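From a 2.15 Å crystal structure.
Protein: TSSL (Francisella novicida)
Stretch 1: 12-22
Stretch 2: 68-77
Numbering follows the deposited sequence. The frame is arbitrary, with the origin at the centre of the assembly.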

# COMPACT_ATOMS: atom_id res chain seq x y z
N ASP A 12 3.43 -4.50 9.74
CA ASP A 12 4.53 -3.74 10.28
C ASP A 12 4.75 -2.41 9.54
O ASP A 12 4.92 -1.35 10.18
CB ASP A 12 5.82 -4.56 10.37
CG ASP A 12 6.79 -4.01 11.40
OD1 ASP A 12 6.34 -3.58 12.49
OD2 ASP A 12 8.02 -4.01 11.12
N ILE A 13 4.76 -2.48 8.20
CA ILE A 13 4.81 -1.30 7.35
C ILE A 13 3.64 -0.38 7.64
O ILE A 13 3.82 0.80 7.79
CB ILE A 13 4.87 -1.69 5.86
CG1 ILE A 13 6.24 -2.33 5.61
CG2 ILE A 13 4.64 -0.47 4.98
CD1 ILE A 13 6.29 -3.31 4.40
N ILE A 14 2.44 -0.91 7.74
CA ILE A 14 1.37 -0.02 8.06
C ILE A 14 1.77 0.73 9.42
O ILE A 14 1.90 1.97 9.44
CB ILE A 14 0.02 -0.73 7.95
CG1 ILE A 14 -0.23 -1.14 6.47
CG2 ILE A 14 -1.08 0.17 8.38
CD1 ILE A 14 -1.59 -1.86 6.27
N LYS A 15 2.08 -0.01 10.50
CA LYS A 15 2.67 0.56 11.75
C LYS A 15 3.80 1.61 11.54
O LYS A 15 3.63 2.77 11.91
CB LYS A 15 3.09 -0.61 12.70
CG LYS A 15 3.50 -0.25 14.16
CD LYS A 15 3.97 -1.50 14.99
CE LYS A 15 5.44 -1.89 14.66
NZ LYS A 15 6.45 -1.22 15.57
N THR A 16 4.94 1.24 10.93
CA THR A 16 6.02 2.21 10.66
C THR A 16 5.53 3.50 9.92
O THR A 16 6.19 4.55 10.02
CB THR A 16 7.26 1.63 9.89
OG1 THR A 16 7.92 0.59 10.63
CG2 THR A 16 8.27 2.72 9.57
N THR A 17 4.37 3.41 9.22
CA THR A 17 3.74 4.54 8.49
C THR A 17 2.87 5.40 9.39
O THR A 17 3.11 6.61 9.45
CB THR A 17 2.85 4.08 7.30
OG1 THR A 17 3.67 3.40 6.35
CG2 THR A 17 2.16 5.32 6.64
N ARG A 18 1.88 4.77 10.04
CA ARG A 18 0.94 5.40 10.95
C ARG A 18 1.61 6.02 12.16
O ARG A 18 0.97 6.72 12.94
CB ARG A 18 -0.11 4.38 11.43
CG ARG A 18 -1.25 4.11 10.44
CD ARG A 18 -2.48 3.51 11.12
N GLU A 19 2.91 5.75 12.29
CA GLU A 19 3.76 6.26 13.36
C GLU A 19 4.56 7.45 12.89
O GLU A 19 4.66 8.44 13.63
CB GLU A 19 4.74 5.18 13.89
CG GLU A 19 4.47 4.73 15.36
CD GLU A 19 5.22 3.44 15.75
OE1 GLU A 19 6.40 3.27 15.33
OE2 GLU A 19 4.61 2.59 16.46
N ILE A 20 5.16 7.34 11.70
CA ILE A 20 5.75 8.49 11.03
C ILE A 20 4.73 9.63 10.95
O ILE A 20 5.09 10.79 10.86
CB ILE A 20 6.21 8.17 9.58
CG1 ILE A 20 7.53 7.42 9.57
CG2 ILE A 20 6.36 9.47 8.75
CD1 ILE A 20 7.85 6.71 8.22
N ILE A 21 3.45 9.26 11.03
CA ILE A 21 2.34 10.19 10.83
C ILE A 21 1.84 10.86 12.13
O ILE A 21 1.20 11.92 12.06
CB ILE A 21 1.18 9.50 9.99
CG1 ILE A 21 1.22 9.94 8.53
CG2 ILE A 21 -0.20 9.79 10.54
CD1 ILE A 21 2.53 9.73 7.82
N GLU A 22 2.16 10.27 13.30
CA GLU A 22 1.73 10.84 14.61
C GLU A 22 2.86 11.06 15.64
O GLU A 22 3.89 11.70 15.36
CB GLU A 22 0.59 10.00 15.21
N TYR A 68 -0.09 3.19 -0.68
CA TYR A 68 -0.65 3.61 0.56
C TYR A 68 0.40 4.44 1.40
O TYR A 68 0.09 5.55 1.89
CB TYR A 68 -1.20 2.42 1.33
CG TYR A 68 -1.40 2.69 2.82
CD1 TYR A 68 -0.33 2.52 3.76
CD2 TYR A 68 -2.59 3.22 3.28
CE1 TYR A 68 -0.50 2.85 5.14
CE2 TYR A 68 -2.79 3.55 4.63
CZ TYR A 68 -1.76 3.34 5.57
OH TYR A 68 -2.03 3.64 6.88
N VAL A 69 1.63 3.91 1.53
CA VAL A 69 2.67 4.59 2.28
C VAL A 69 2.99 5.96 1.63
O VAL A 69 3.00 7.00 2.31
CB VAL A 69 3.97 3.79 2.36
CG1 VAL A 69 5.03 4.65 3.04
CG2 VAL A 69 3.76 2.48 3.16
N ASP A 70 3.25 5.94 0.32
CA ASP A 70 3.45 7.17 -0.42
C ASP A 70 2.34 8.19 -0.18
O ASP A 70 2.64 9.36 0.02
CB ASP A 70 3.59 6.90 -1.90
CG ASP A 70 4.91 6.30 -2.27
OD1 ASP A 70 5.88 6.33 -1.44
OD2 ASP A 70 4.98 5.77 -3.40
N GLU A 71 1.07 7.73 -0.18
CA GLU A 71 -0.06 8.65 -0.09
C GLU A 71 -0.08 9.36 1.28
O GLU A 71 -0.46 10.52 1.41
CB GLU A 71 -1.38 7.91 -0.24
CG GLU A 71 -2.63 8.87 -0.22
CD GLU A 71 -3.92 8.16 -0.52
OE1 GLU A 71 -4.03 7.69 -1.68
OE2 GLU A 71 -4.79 8.04 0.38
N LYS A 72 0.23 8.59 2.32
CA LYS A 72 0.13 9.10 3.66
C LYS A 72 1.32 10.09 3.90
O LYS A 72 1.15 11.13 4.53
CB LYS A 72 0.08 7.94 4.67
CG LYS A 72 -1.25 7.12 4.61
CD LYS A 72 -2.49 8.03 4.32
CE LYS A 72 -3.83 7.27 4.18
NZ LYS A 72 -4.93 8.14 3.55
N LEU A 73 2.46 9.77 3.31
CA LEU A 73 3.63 10.58 3.44
C LEU A 73 3.48 11.87 2.66
O LEU A 73 3.85 12.94 3.19
CB LEU A 73 4.89 9.83 3.01
CG LEU A 73 5.57 9.09 4.19
CD1 LEU A 73 6.31 10.15 5.03
CD2 LEU A 73 4.60 8.33 5.08
N MET A 74 2.96 11.78 1.43
CA MET A 74 2.70 12.98 0.63
C MET A 74 1.71 13.91 1.31
O MET A 74 1.81 15.12 1.15
CB MET A 74 2.21 12.67 -0.78
CG MET A 74 3.26 12.15 -1.75
SD MET A 74 4.84 13.01 -1.74
CE MET A 74 5.07 13.31 -3.47
N LEU A 75 0.77 13.35 2.07
CA LEU A 75 -0.23 14.11 2.76
C LEU A 75 0.33 14.79 4.00
O LEU A 75 0.02 15.96 4.25
CB LEU A 75 -1.42 13.24 3.12
CG LEU A 75 -2.74 14.01 3.16
CD1 LEU A 75 -3.28 14.27 1.74
CD2 LEU A 75 -3.76 13.28 4.01
N LEU A 76 1.11 14.06 4.79
CA LEU A 76 1.95 14.64 5.84
C LEU A 76 2.87 15.77 5.32
O LEU A 76 2.84 16.89 5.83
CB LEU A 76 2.77 13.56 6.57
CG LEU A 76 3.59 14.08 7.76
CD1 LEU A 76 2.72 14.19 8.99
CD2 LEU A 76 4.73 13.12 8.01
N ARG A 77 3.64 15.49 4.29
CA ARG A 77 4.37 16.52 3.56
C ARG A 77 3.53 17.72 3.04
O ARG A 77 4.10 18.78 2.75
CB ARG A 77 5.14 15.89 2.41
CG ARG A 77 5.98 16.81 1.55
CD ARG A 77 6.63 15.95 0.49
NE ARG A 77 7.53 16.65 -0.41
CZ ARG A 77 7.15 17.40 -1.44
NH1 ARG A 77 5.86 17.60 -1.71
NH2 ARG A 77 8.08 17.98 -2.20

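The knob at the centre of this helix pair is a threonine. Thr17 points toward the other helix and sits in a hole formed by Tyr68, Val69, Lys72 and Leu73. Its hydroxyl is satisfied within its own helix: Thr17 OG1 donates a hydrogen bond to Ile13 O, 3.0 Å away, one turn back. With its proton directed to Ile13 O, the oxygen can rest against a methyl without seeking a partner across the contact, and Thr17 CG2 supplies the apolar surface. Thr17 OG1 lies 3.3 Å from Val69 CG2, a close van der Waals contact, while Thr17 CG2 reaches the other walls of the hole, 3.9 Å from Tyr68 CE1, 3.9 Å from Lys72 CB and 4.2 Å from Leu73 CD2.

The backbone arrangement is simple. The two helices run parallel, their N-to-C directions differing by only 5°, with a closest axial approach of 10.0 Å. Thr17 CA and Val69 CA come within 6.3 Å of each other, and further along Ile21 CA and Leu76 CA are 6.7 Å apart. Since these helices run side by side, the contact can be followed from one end to the other, and successive turns of the first helix meet successive turns of the second. Fifty residues or more separate every touching pair in sequence, so this is tertiary packing, and it buries 460 Å² in total.

At the N-terminal end, Ile13 and Ile14 both project sideways and extend the contact beyond the threonine. Ile13 CG2 packs on Val69 CG2 at 3.6 Å, methyl to methyl. Ile14 turns to the tyrosine, its CG1 4.2 Å from Tyr68 CE1, and the ring meets both this atom and Thr17 CG2 obliquely. The phenol extends past Ile14 to Arg18, where Tyr68 OH lies 3.7 Å from Arg18 CG; the arginine is not modelled beyond CD, so the contact described is with its aliphatic stem.

Toward the C-terminal end the pairing becomes isoleucine against leucine. Ile20 points toward the partner and places CG2 3.8 Å from Leu73 CD1 and 4.1 Å from Leu76 CD2, bridging two leucines. Ile21 starts sideways, but its end comes nearer: Ile21 CD1 is 3.7 Å from Leu73 CD2 and 4.0 Å from Leu76 CB. Leu73 behaves likewise, swinging its methyls inward to meet both isoleucines.

Lys72 divides its chemistry along its length. Its CA-to-CB bond points toward the first stretch, and Lys72 CB gives Thr17 CG2 apolar surface, whereas the end leads away, where Lys72 NZ forms a salt bridge with Glu71 OE2 at 3.2 Å. The rule to take is that Thr17 and Lys72 each find a polar partner on their own helix, one in Ile13 O and the other in the Glu71 salt bridge, while the groups that meet across the contact pack without hydrogen bonds among the modelled atoms.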